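Local coordinates for ricin B lectin (Clostridium thermocellum, PDB 3VSF), which is an exo-beta-1,3-galactanase of glycoside hydrolase family 43, probably hydrolysing glycosidic bonds of galactan, that also carries a galactose-binding ricin-type beta-trefoil, at residues Asp208-Glu213 with Lys225-Val230; Arg234-Leu239 with Ser287-Ile292; Ala261-Ser266 with Gln275-Gly280; Leu304-Arg309 with Tyr323-Leu328. All coordinates share one frame; numbering follows the deposited sequence.

Contact 1 (Asp208-Glu213 with Lys225-Val230); sequences DLHLYE and KAKLFV
Leu-209 and Leu-228 form a hydrogen-bonded antiparallel pair, in which Leu-228 N reaches Leu-209 O at 2.8 Å in an almost straight bond (175° at the hydrogen). The return bond from Leu-209 N to Leu-228 O is longer, 3.2 Å. Two residues on, Leu-211 N donates to Ala-226 O at 3.0 Å, whereas Leu-211 O receives two weak bonds, from Lys-225 N and Ala-226 N. Two residues opposite one make this a classic beta bulge. On one face the His-210 ring is fixed by Tyr-212, two residues on, whose OH accepts from His-210 ND1 in the imidazole plane at 2.9 Å. The outstretched chain of Lys-227 runs alongside that ring, with CE 3.6 Å from His-210 NE2. The other face is apolar: Leu-209 CB rests 4.2 Å from Leu-228 CB, and Leu-209 CD1 touches Phe-229 CD2. At the far end Glu-213 OE1 and Lys-225 NZ stay 4.5 Å apart, too far for a salt bridge. Asp-208 OD1 lies against Val-230 but is bonded to Gly-231 N. The hairpin supplies the third and fourth strands of a four-stranded propeller blade. Strand 197-203 flanks 208-214 on its inner side, Tyr-182 meets the His-210 ring edge-to-face, and Leu-248 of the following blade covers Leu-209, Leu-228 and Phe-229.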
# COMPACT_ATOMS: atom_id res chain seq x y z
N ASP A 208 12.70 4.18 18.31
CA ASP A 208 12.82 2.73 18.32
C ASP A 208 11.46 2.05 18.19
O ASP A 208 10.45 2.59 18.64
CB ASP A 208 13.52 2.25 19.59
CG ASP A 208 14.86 2.93 19.82
OD1 ASP A 208 15.46 3.40 18.83
OD2 ASP A 208 15.31 3.00 20.98
N LEU A 209 11.44 0.88 17.57
CA LEU A 209 10.23 0.08 17.49
C LEU A 209 10.27 -1.04 18.51
O LEU A 209 11.24 -1.79 18.59
CB LEU A 209 10.05 -0.50 16.08
CG LEU A 209 9.49 0.43 15.01
CD1 LEU A 209 9.46 -0.27 13.66
CD2 LEU A 209 8.10 0.91 15.40
N HIS A 210 9.21 -1.15 19.31
CA HIS A 210 9.11 -2.21 20.30
C HIS A 210 8.06 -3.25 19.92
O HIS A 210 6.90 -2.91 19.68
CB HIS A 210 8.80 -1.62 21.69
CG HIS A 210 10.00 -1.05 22.38
ND1 HIS A 210 9.93 -0.50 23.64
CD2 HIS A 210 11.29 -0.96 22.00
CE1 HIS A 210 11.13 -0.08 24.00
NE2 HIS A 210 11.98 -0.35 23.02
N LEU A 211 8.48 -4.50 19.85
CA LEU A 211 7.57 -5.60 19.59
C LEU A 211 7.25 -6.33 20.88
O LEU A 211 8.09 -7.04 21.43
CB LEU A 211 8.18 -6.58 18.58
CG LEU A 211 7.32 -7.79 18.20
CD1 LEU A 211 6.01 -7.33 17.56
CD2 LEU A 211 8.07 -8.72 17.27
N TYR A 212 6.02 -6.15 21.38
CA TYR A 212 5.60 -6.77 22.62
C TYR A 212 4.83 -8.05 22.37
O TYR A 212 3.93 -8.09 21.53
CB TYR A 212 4.74 -5.80 23.44
CG TYR A 212 5.39 -4.46 23.72
CD1 TYR A 212 6.28 -4.31 24.77
CD2 TYR A 212 5.11 -3.36 22.93
CE1 TYR A 212 6.87 -3.09 25.03
CE2 TYR A 212 5.69 -2.13 23.18
CZ TYR A 212 6.58 -2.00 24.24
OH TYR A 212 7.16 -0.79 24.49
N GLU A 213 5.17 -9.10 23.11
CA GLU A 213 4.42 -10.35 23.06
C GLU A 213 3.29 -10.30 24.07
O GLU A 213 3.51 -10.00 25.25
CB GLU A 213 5.33 -11.54 23.35
CG GLU A 213 4.61 -12.88 23.37
CD GLU A 213 5.53 -14.04 23.68
OE1 GLU A 213 6.76 -13.82 23.77
OE2 GLU A 213 5.03 -15.18 23.83
N LYS A 225 9.33 -8.76 23.19
CA LYS A 225 9.88 -9.73 22.24
C LYS A 225 11.20 -9.27 21.63
O LYS A 225 12.18 -10.02 21.62
CB LYS A 225 8.86 -10.04 21.14
CG LYS A 225 9.25 -11.22 20.27
CD LYS A 225 9.47 -12.47 21.11
CE LYS A 225 9.89 -13.65 20.25
NZ LYS A 225 10.17 -14.86 21.08
N ALA A 226 11.23 -8.03 21.14
CA ALA A 226 12.44 -7.50 20.52
C ALA A 226 12.36 -6.00 20.23
O ALA A 226 11.28 -5.45 20.05
CB ALA A 226 12.77 -8.27 19.25
N LYS A 227 13.52 -5.36 20.20
CA LYS A 227 13.63 -3.97 19.75
C LYS A 227 14.07 -3.96 18.30
O LYS A 227 15.08 -4.56 17.94
CB LYS A 227 14.64 -3.21 20.61
CG LYS A 227 14.26 -3.10 22.08
CD LYS A 227 15.28 -2.28 22.85
CE LYS A 227 14.88 -2.12 24.31
NZ LYS A 227 15.86 -1.29 25.07
N LEU A 228 13.30 -3.28 17.45
CA LEU A 228 13.54 -3.32 16.01
C LEU A 228 13.87 -1.95 15.42
O LEU A 228 13.17 -0.97 15.67
CB LEU A 228 12.33 -3.91 15.29
CG LEU A 228 11.86 -5.27 15.80
CD1 LEU A 228 10.58 -5.69 15.09
CD2 LEU A 228 12.95 -6.32 15.62
N PHE A 229 14.95 -1.90 14.64
CA PHE A 229 15.33 -0.68 13.92
C PHE A 229 15.56 0.49 14.87
O PHE A 229 14.91 1.53 14.76
CB PHE A 229 14.26 -0.33 12.89
CG PHE A 229 13.92 -1.46 11.96
CD1 PHE A 229 14.90 -2.34 11.54
CD2 PHE A 229 12.62 -1.64 11.51
CE1 PHE A 229 14.59 -3.39 10.69
CE2 PHE A 229 12.31 -2.68 10.66
CZ PHE A 229 13.29 -3.55 10.25
N VAL A 230 16.50 0.31 15.80
CA VAL A 230 16.79 1.33 16.80
C VAL A 230 17.44 2.57 16.18
O VAL A 230 18.32 2.47 15.34
CB VAL A 230 17.70 0.78 17.92
CG1 VAL A 230 17.01 -0.36 18.64
CG2 VAL A 230 19.03 0.32 17.34

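Contact 2 (Arg234-Leu239 with Ser287-Ile292); sequences REAPCL and SQPTFI
Cys-238 buries the most surface here, its thiol directed at the backbone where Thr-290 passes into Phe-291. With SG anti to its own carbonyl carbon (chi1 -61°), the sulfur lies 3.6 Å from Thr-290 C and 3.5 Å from Phe-291 N. Its flanks are apolar: Pro-289 CB approaches SG at 4.3 Å, and Ile-292 CD1 comes to 4.2 Å from Cys-238 CB. Thr-290 and Phe-291 together face Met-306 in a classic beta bulge, so the sulfur packs on an irregular part of strand 288-296.

Ala-236 is the second large contributor. The chain turns a corner at this residue, and its methyl group points at the other segment, where it meets the carbonyl oxygen of Pro-289. Ala-236 CB also lies 3.5 Å from Gln-288 NE2. The extended side chain of Gln-288 passes beside this methyl group, while its amide is held by others: OE1 accepts from Trp-310 NE1, and NE2 bonds to Ser-251 OG. Pro-289, third in buried area, touches both Ala-236 and Cys-238, its CG 4.2 Å from Ala-236 CB.

Strands 237-241 and 288-296 are the first strands of successive propeller blades. Their short segments run nearly parallel, at 22°, with axes 6.4 Å apart. No hydrogen bond crosses between them; Cys-238 pairs with Ile-249 and Thr-290 with Met-306, each within its own blade. The two segments therefore meet by van der Waals contact alone, and a polar link between the blades comes from Gln-288 to Ser-251 on strand 246-251.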
# COMPACT_ATOMS: atom_id res chain seq x y z
N ARG A 234 11.36 4.68 12.63
CA ARG A 234 10.32 4.19 11.73
C ARG A 234 8.94 4.28 12.38
O ARG A 234 8.79 4.00 13.57
CB ARG A 234 10.61 2.75 11.31
CG ARG A 234 11.98 2.55 10.66
CD ARG A 234 12.20 3.53 9.52
NE ARG A 234 11.19 3.39 8.47
CZ ARG A 234 11.13 4.16 7.39
NH1 ARG A 234 12.01 5.14 7.22
NH2 ARG A 234 10.18 3.95 6.49
N GLU A 235 7.94 4.67 11.60
CA GLU A 235 6.59 4.85 12.12
C GLU A 235 5.56 4.02 11.36
O GLU A 235 5.91 3.24 10.48
CB GLU A 235 6.20 6.33 12.07
CG GLU A 235 7.23 7.26 12.67
CD GLU A 235 7.63 6.86 14.07
OE1 GLU A 235 6.74 6.54 14.88
OE2 GLU A 235 8.85 6.84 14.36
N ALA A 236 4.29 4.19 11.73
CA ALA A 236 3.18 3.48 11.09
C ALA A 236 3.54 2.05 10.70
O ALA A 236 3.40 1.66 9.54
CB ALA A 236 2.69 4.25 9.88
N PRO A 237 3.99 1.24 11.68
CA PRO A 237 4.45 -0.12 11.38
C PRO A 237 3.29 -1.06 11.05
O PRO A 237 2.21 -0.94 11.62
CB PRO A 237 5.13 -0.54 12.68
CG PRO A 237 4.41 0.22 13.73
CD PRO A 237 4.07 1.55 13.11
N CYS A 238 3.54 -2.00 10.14
CA CYS A 238 2.57 -3.03 9.80
C CYS A 238 3.26 -4.39 9.82
O CYS A 238 4.22 -4.62 9.09
CB CYS A 238 1.97 -2.77 8.41
SG CYS A 238 1.08 -1.21 8.25
N LEU A 239 2.77 -5.28 10.67
CA LEU A 239 3.39 -6.60 10.82
C LEU A 239 2.55 -7.69 10.16
O LEU A 239 1.38 -7.88 10.49
CB LEU A 239 3.60 -6.92 12.30
CG LEU A 239 4.38 -8.20 12.60
CD1 LEU A 239 5.70 -8.22 11.86
CD2 LEU A 239 4.59 -8.37 14.10
N SER A 287 0.56 8.89 0.61
CA SER A 287 -0.17 8.20 1.66
C SER A 287 0.77 7.69 2.74
O SER A 287 2.00 7.70 2.57
CB SER A 287 -0.97 7.03 1.08
OG SER A 287 -0.13 5.91 0.85
N GLN A 288 0.20 7.23 3.84
CA GLN A 288 0.97 6.62 4.91
C GLN A 288 0.36 5.26 5.24
O GLN A 288 -0.84 5.15 5.45
CB GLN A 288 0.98 7.50 6.16
CG GLN A 288 1.91 7.02 7.26
CD GLN A 288 1.86 7.91 8.49
OE1 GLN A 288 0.95 8.72 8.65
NE2 GLN A 288 2.84 7.75 9.37
N PRO A 289 1.20 4.21 5.27
CA PRO A 289 0.73 2.85 5.55
C PRO A 289 -0.00 2.77 6.88
O PRO A 289 0.42 3.41 7.85
CB PRO A 289 2.02 2.03 5.60
CG PRO A 289 3.11 3.03 5.84
CD PRO A 289 2.67 4.27 5.13
N THR A 290 -1.08 2.00 6.93
CA THR A 290 -1.85 1.87 8.16
C THR A 290 -2.08 0.41 8.54
O THR A 290 -2.10 0.07 9.72
CB THR A 290 -3.21 2.61 8.07
OG1 THR A 290 -3.83 2.63 9.36
CG2 THR A 290 -4.13 1.92 7.08
N PHE A 291 -2.26 -0.45 7.54
CA PHE A 291 -2.50 -1.86 7.79
C PHE A 291 -2.43 -2.72 6.53
O PHE A 291 -2.71 -2.24 5.43
CB PHE A 291 -3.85 -2.05 8.48
CG PHE A 291 -4.01 -3.39 9.13
CD1 PHE A 291 -3.32 -3.70 10.29
CD2 PHE A 291 -4.86 -4.34 8.60
CE1 PHE A 291 -3.46 -4.93 10.90
CE2 PHE A 291 -5.01 -5.57 9.20
CZ PHE A 291 -4.31 -5.87 10.35
N ILE A 292 -2.06 -3.98 6.70
CA ILE A 292 -1.95 -4.92 5.58
C ILE A 292 -2.53 -6.28 5.94
O ILE A 292 -2.02 -6.97 6.81
CB ILE A 292 -0.48 -5.11 5.15
CG1 ILE A 292 0.13 -3.77 4.71
CG2 ILE A 292 -0.38 -6.13 4.03
CD1 ILE A 292 1.60 -3.86 4.36

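Contact 3 (Ala261-Ser266 with Gln275-Gly280); sequences AKYAYS and QLYNLG
Tyr-263 and Tyr-277 make the tight part of this contact, bonded through both backbones and packed through their side chains. Tyr-277 N donates to Tyr-263 O at 2.9 Å, and Tyr-263 N returns a bond to Tyr-277 O. With chi1 at 73°, Tyr-263 has CG between its backbone N and carbonyl carbon, which lays the ring beside the opposite strand. There Tyr-277 CB sits over one face of the phenol, 3.8 Å from the centroid of the Tyr-263 ring, in a CH-pi contact displaced from the ring centre. Leu-279 CB meets the edge of the same ring, 3.9 Å from Tyr-263 CD1. Tyr-265 completes an aromatic cluster without stacking: its ring and that of the partly exposed Tyr-277 meet rim to rim, their planes only 13° apart.

The looser side lies where Lys-262 and Asn-278 reach toward solvent. The extended Lys-262 chain passes across Leu-276, its CD 3.7 Å from Leu-276 CB, and then runs beside the exposed Asn-278, whose OD1 lies 3.7 Å from Lys-262 CE. Leu-276 also has an inner contact, its CD1 4.3 Å from Ala-264 CB.

The hairpin forms the outer half of its propeller blade, 277-279 being the edge strand. Strand 246-251 borders 261-266 on the inner side, with Ile-249 touching Tyr-263 and Leu-279. Tyr-263 OH bonds to Leu-336 N of the next blade, and Phe-229, in the loop that follows the preceding blade, packs on Ala-264.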
# COMPACT_ATOMS: atom_id res chain seq x y z
N ALA A 261 8.13 4.97 2.17
CA ALA A 261 7.84 3.78 2.96
C ALA A 261 8.91 2.72 2.72
O ALA A 261 9.50 2.65 1.65
CB ALA A 261 6.46 3.23 2.60
N LYS A 262 9.16 1.90 3.74
CA LYS A 262 10.17 0.85 3.63
C LYS A 262 9.67 -0.46 4.23
O LYS A 262 8.64 -0.48 4.90
CB LYS A 262 11.46 1.28 4.32
CG LYS A 262 12.07 2.56 3.76
CD LYS A 262 13.38 2.91 4.45
CE LYS A 262 13.98 4.18 3.88
NZ LYS A 262 15.29 4.50 4.51
N TYR A 263 10.39 -1.54 3.98
CA TYR A 263 10.02 -2.84 4.51
C TYR A 263 11.24 -3.68 4.86
O TYR A 263 12.35 -3.39 4.41
CB TYR A 263 9.13 -3.60 3.52
CG TYR A 263 9.87 -4.14 2.31
CD1 TYR A 263 9.98 -3.39 1.15
CD2 TYR A 263 10.44 -5.41 2.34
CE1 TYR A 263 10.65 -3.89 0.04
CE2 TYR A 263 11.11 -5.91 1.23
CZ TYR A 263 11.21 -5.14 0.09
OH TYR A 263 11.88 -5.64 -1.01
N ALA A 264 11.03 -4.70 5.68
CA ALA A 264 12.10 -5.62 6.05
C ALA A 264 11.51 -7.01 6.29
O ALA A 264 10.30 -7.16 6.46
CB ALA A 264 12.82 -5.13 7.29
N TYR A 265 12.37 -8.02 6.30
CA TYR A 265 11.92 -9.39 6.47
C TYR A 265 12.81 -10.16 7.44
O TYR A 265 13.94 -9.76 7.71
CB TYR A 265 11.86 -10.11 5.12
CG TYR A 265 13.17 -10.08 4.36
CD1 TYR A 265 14.07 -11.13 4.46
CD2 TYR A 265 13.50 -9.00 3.56
CE1 TYR A 265 15.27 -11.11 3.77
CE2 TYR A 265 14.70 -8.98 2.86
CZ TYR A 265 15.58 -10.03 2.98
OH TYR A 265 16.77 -10.00 2.29
N SER A 266 12.29 -11.27 7.95
CA SER A 266 13.03 -12.11 8.88
C SER A 266 12.33 -13.45 9.07
O SER A 266 11.11 -13.54 8.99
CB SER A 266 13.19 -11.41 10.23
OG SER A 266 13.93 -12.21 11.14
N GLN A 275 17.84 -5.41 6.46
CA GLN A 275 17.90 -3.96 6.37
C GLN A 275 16.61 -3.43 5.74
O GLN A 275 15.77 -4.21 5.29
CB GLN A 275 19.11 -3.53 5.55
CG GLN A 275 19.28 -4.29 4.25
CD GLN A 275 20.50 -3.85 3.46
OE1 GLN A 275 20.52 -2.76 2.89
NE2 GLN A 275 21.53 -4.69 3.43
N LEU A 276 16.46 -2.11 5.72
CA LEU A 276 15.26 -1.50 5.16
C LEU A 276 15.35 -1.40 3.64
O LEU A 276 16.35 -0.96 3.09
CB LEU A 276 15.02 -0.11 5.76
CG LEU A 276 14.60 -0.05 7.24
CD1 LEU A 276 13.37 -0.90 7.48
CD2 LEU A 276 15.74 -0.47 8.15
N TYR A 277 14.28 -1.82 2.96
CA TYR A 277 14.20 -1.72 1.51
C TYR A 277 13.04 -0.81 1.10
O TYR A 277 11.93 -0.95 1.61
CB TYR A 277 14.03 -3.10 0.88
CG TYR A 277 15.20 -4.03 1.10
CD1 TYR A 277 16.35 -3.92 0.33
CD2 TYR A 277 15.16 -5.02 2.07
CE1 TYR A 277 17.43 -4.76 0.52
CE2 TYR A 277 16.23 -5.87 2.27
CZ TYR A 277 17.36 -5.74 1.49
OH TYR A 277 18.43 -6.58 1.69
N ASN A 278 13.31 0.11 0.19
CA ASN A 278 12.30 1.06 -0.26
C ASN A 278 11.05 0.39 -0.81
O ASN A 278 11.12 -0.62 -1.51
CB ASN A 278 12.89 2.03 -1.29
CG ASN A 278 13.86 3.01 -0.67
OD1 ASN A 278 14.32 2.83 0.46
ND2 ASN A 278 14.18 4.07 -1.41
N LEU A 279 9.89 0.97 -0.49
CA LEU A 279 8.61 0.46 -0.96
C LEU A 279 7.77 1.61 -1.50
O LEU A 279 7.61 2.63 -0.82
CB LEU A 279 7.87 -0.25 0.17
CG LEU A 279 6.60 -1.01 -0.20
CD1 LEU A 279 6.93 -2.16 -1.14
CD2 LEU A 279 5.90 -1.54 1.05
N GLY A 280 7.25 1.45 -2.71
CA GLY A 280 6.53 2.53 -3.36
C GLY A 280 7.50 3.63 -3.76
O GLY A 280 8.71 3.42 -3.78

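Contact 4 (Leu304-Arg309 with Tyr323-Leu328); sequences LYMGDR and YVWLPL
Tyr-305 and Leu-326 form a hydrogen-bonded pair between two antiparallel strands whose segments run at 149° to each other, their axes 4.5 Å apart at closest. Tyr-305 N donates to Leu-326 O at 2.7 Å, and Leu-326 N returns a bond of 3.1 Å to Tyr-305 O. Further along, both bonds between Gly-307 and Val-324 are weak.

One face is dominated by the indole of Trp-325. Met-306, its chain stretched out past CG (chi2 179°), runs alongside the indole; its CG stands over the five-membered ring, 4.1 Å from the centroid, while SD makes a more oblique Met-aromatic contact. Leu-304 CD2 lies on the same side, by the six-membered ring, 3.9 Å from Trp-325 CE3. On this face too, Asp-308 OD1 lies 3.7 Å from Tyr-323 CD1, the carboxylate turned 64° from the ring. On the opposite face Tyr-305 CD2 rests 4.1 Å from Leu-326 CB, and the phenol hydroxyl is hydrogen-bonded to Ser-287 OG. Arg-309 passes its guanidinium by Val-324 CG2, with NE and NH2 held by Arg-286 O and Tyr-285 O.

These are the middle strands of the last propeller blade, between 288-296 and 336-337; the residues in contact are all buried. The Trp-325 face packs against the first blade through Met-63 and Trp-72. Phe-48 adds an edge-to-face ring to Trp-325, and Tyr-323 OH bonds to Ala-58 N and Ile-56 O, so residues of the N-terminal part of the chain also cover this side.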
# COMPACT_ATOMS: atom_id res chain seq x y z
N LEU A 304 -3.62 -7.07 0.73
CA LEU A 304 -4.12 -5.72 0.51
C LEU A 304 -3.40 -4.69 1.38
O LEU A 304 -3.21 -4.89 2.58
CB LEU A 304 -5.62 -5.65 0.77
CG LEU A 304 -6.25 -4.25 0.77
CD1 LEU A 304 -6.04 -3.57 -0.56
CD2 LEU A 304 -7.73 -4.33 1.11
N TYR A 305 -2.99 -3.59 0.76
CA TYR A 305 -2.35 -2.49 1.47
C TYR A 305 -3.33 -1.36 1.73
O TYR A 305 -4.06 -0.93 0.82
CB TYR A 305 -1.15 -1.97 0.67
CG TYR A 305 -0.72 -0.57 1.06
CD1 TYR A 305 0.27 -0.38 2.02
CD2 TYR A 305 -1.29 0.55 0.48
CE1 TYR A 305 0.67 0.90 2.38
CE2 TYR A 305 -0.90 1.82 0.83
CZ TYR A 305 0.08 1.99 1.78
OH TYR A 305 0.48 3.26 2.14
N MET A 306 -3.36 -0.87 2.96
CA MET A 306 -4.21 0.26 3.32
C MET A 306 -3.36 1.45 3.74
O MET A 306 -2.37 1.29 4.46
CB MET A 306 -5.15 -0.12 4.46
CG MET A 306 -6.02 -1.31 4.16
SD MET A 306 -7.08 -1.73 5.55
CE MET A 306 -7.76 -3.27 4.96
N GLY A 307 -3.75 2.63 3.29
CA GLY A 307 -3.03 3.84 3.63
C GLY A 307 -3.95 5.01 3.89
O GLY A 307 -5.16 4.92 3.67
N ASP A 308 -3.38 6.10 4.37
CA ASP A 308 -4.15 7.31 4.62
C ASP A 308 -3.52 8.51 3.93
O ASP A 308 -2.34 8.80 4.12
CB ASP A 308 -4.27 7.58 6.12
CG ASP A 308 -5.28 6.67 6.80
OD1 ASP A 308 -6.49 6.97 6.73
OD2 ASP A 308 -4.86 5.66 7.40
N ARG A 309 -4.32 9.20 3.12
CA ARG A 309 -3.89 10.46 2.54
C ARG A 309 -4.34 11.59 3.45
O ARG A 309 -5.37 12.23 3.21
CB ARG A 309 -4.45 10.64 1.13
CG ARG A 309 -4.03 11.92 0.44
CD ARG A 309 -4.31 11.87 -1.05
NE ARG A 309 -3.53 10.83 -1.71
CZ ARG A 309 -3.58 10.57 -3.01
NH1 ARG A 309 -4.38 11.28 -3.80
NH2 ARG A 309 -2.84 9.60 -3.52
N TYR A 323 -8.46 7.82 1.39
CA TYR A 323 -7.84 6.51 1.55
C TYR A 323 -7.14 6.04 0.27
O TYR A 323 -7.53 6.42 -0.84
CB TYR A 323 -8.88 5.47 1.98
CG TYR A 323 -9.73 5.91 3.15
CD1 TYR A 323 -9.23 5.89 4.44
CD2 TYR A 323 -11.03 6.36 2.95
CE1 TYR A 323 -10.01 6.30 5.51
CE2 TYR A 323 -11.81 6.77 4.01
CZ TYR A 323 -11.30 6.74 5.29
OH TYR A 323 -12.07 7.15 6.35
N VAL A 324 -6.11 5.22 0.43
CA VAL A 324 -5.37 4.68 -0.69
C VAL A 324 -5.15 3.18 -0.51
O VAL A 324 -4.37 2.76 0.34
CB VAL A 324 -4.01 5.37 -0.87
CG1 VAL A 324 -3.16 4.63 -1.89
CG2 VAL A 324 -4.20 6.82 -1.26
N TRP A 325 -5.86 2.38 -1.30
CA TRP A 325 -5.71 0.93 -1.24
C TRP A 325 -4.99 0.39 -2.47
O TRP A 325 -5.34 0.71 -3.60
CB TRP A 325 -7.07 0.25 -1.08
CG TRP A 325 -7.70 0.46 0.26
CD1 TRP A 325 -7.26 1.29 1.25
CD2 TRP A 325 -8.88 -0.18 0.77
NE1 TRP A 325 -8.09 1.21 2.34
CE2 TRP A 325 -9.09 0.32 2.07
CE3 TRP A 325 -9.77 -1.12 0.25
CZ2 TRP A 325 -10.16 -0.10 2.86
CZ3 TRP A 325 -10.84 -1.53 1.03
CH2 TRP A 325 -11.02 -1.02 2.32
N LEU A 326 -3.98 -0.44 -2.24
CA LEU A 326 -3.18 -1.01 -3.31
C LEU A 326 -2.84 -2.46 -2.99
O LEU A 326 -2.81 -2.84 -1.82
CB LEU A 326 -1.90 -0.21 -3.51
CG LEU A 326 -2.05 1.29 -3.78
CD1 LEU A 326 -0.71 1.99 -3.69
CD2 LEU A 326 -2.70 1.54 -5.13
N PRO A 327 -2.58 -3.27 -4.02
CA PRO A 327 -2.16 -4.65 -3.80
C PRO A 327 -0.68 -4.73 -3.45
O PRO A 327 0.14 -4.05 -4.06
CB PRO A 327 -2.40 -5.30 -5.16
CG PRO A 327 -2.23 -4.19 -6.14
CD PRO A 327 -2.75 -2.96 -5.45
N LEU A 328 -0.35 -5.55 -2.45
CA LEU A 328 1.05 -5.78 -2.08
C LEU A 328 1.54 -7.06 -2.74
O LEU A 328 1.17 -8.16 -2.32
CB LEU A 328 1.20 -5.86 -0.56
CG LEU A 328 2.62 -6.10 -0.04
CD1 LEU A 328 3.53 -4.95 -0.44
CD2 LEU A 328 2.61 -6.28 1.47

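The four contacts follow the third, fourth and fifth blades of the five-bladed GH43 propeller. Contact 1 closes the third blade, contact 3 the outer edge of the fourth, and contact 4 pairs the middle strands of the fifth; contact 2 joins the first strands of blades four and five, and its chain interval encloses contact 3. Centres of contacts 2 and 4 lie about 10 Å apart, linked through neighbouring strands 288-296 and 301-309, whereas those of contacts 1 and 4 are about 24 Å apart without touching. Leu-211 of contact 1 packs on Leu-239 of contact 2. In these blades hydrogen bonds pair the strands, whereas contacts between blades are mainly packing, with a few side-chain hydrogen bonds.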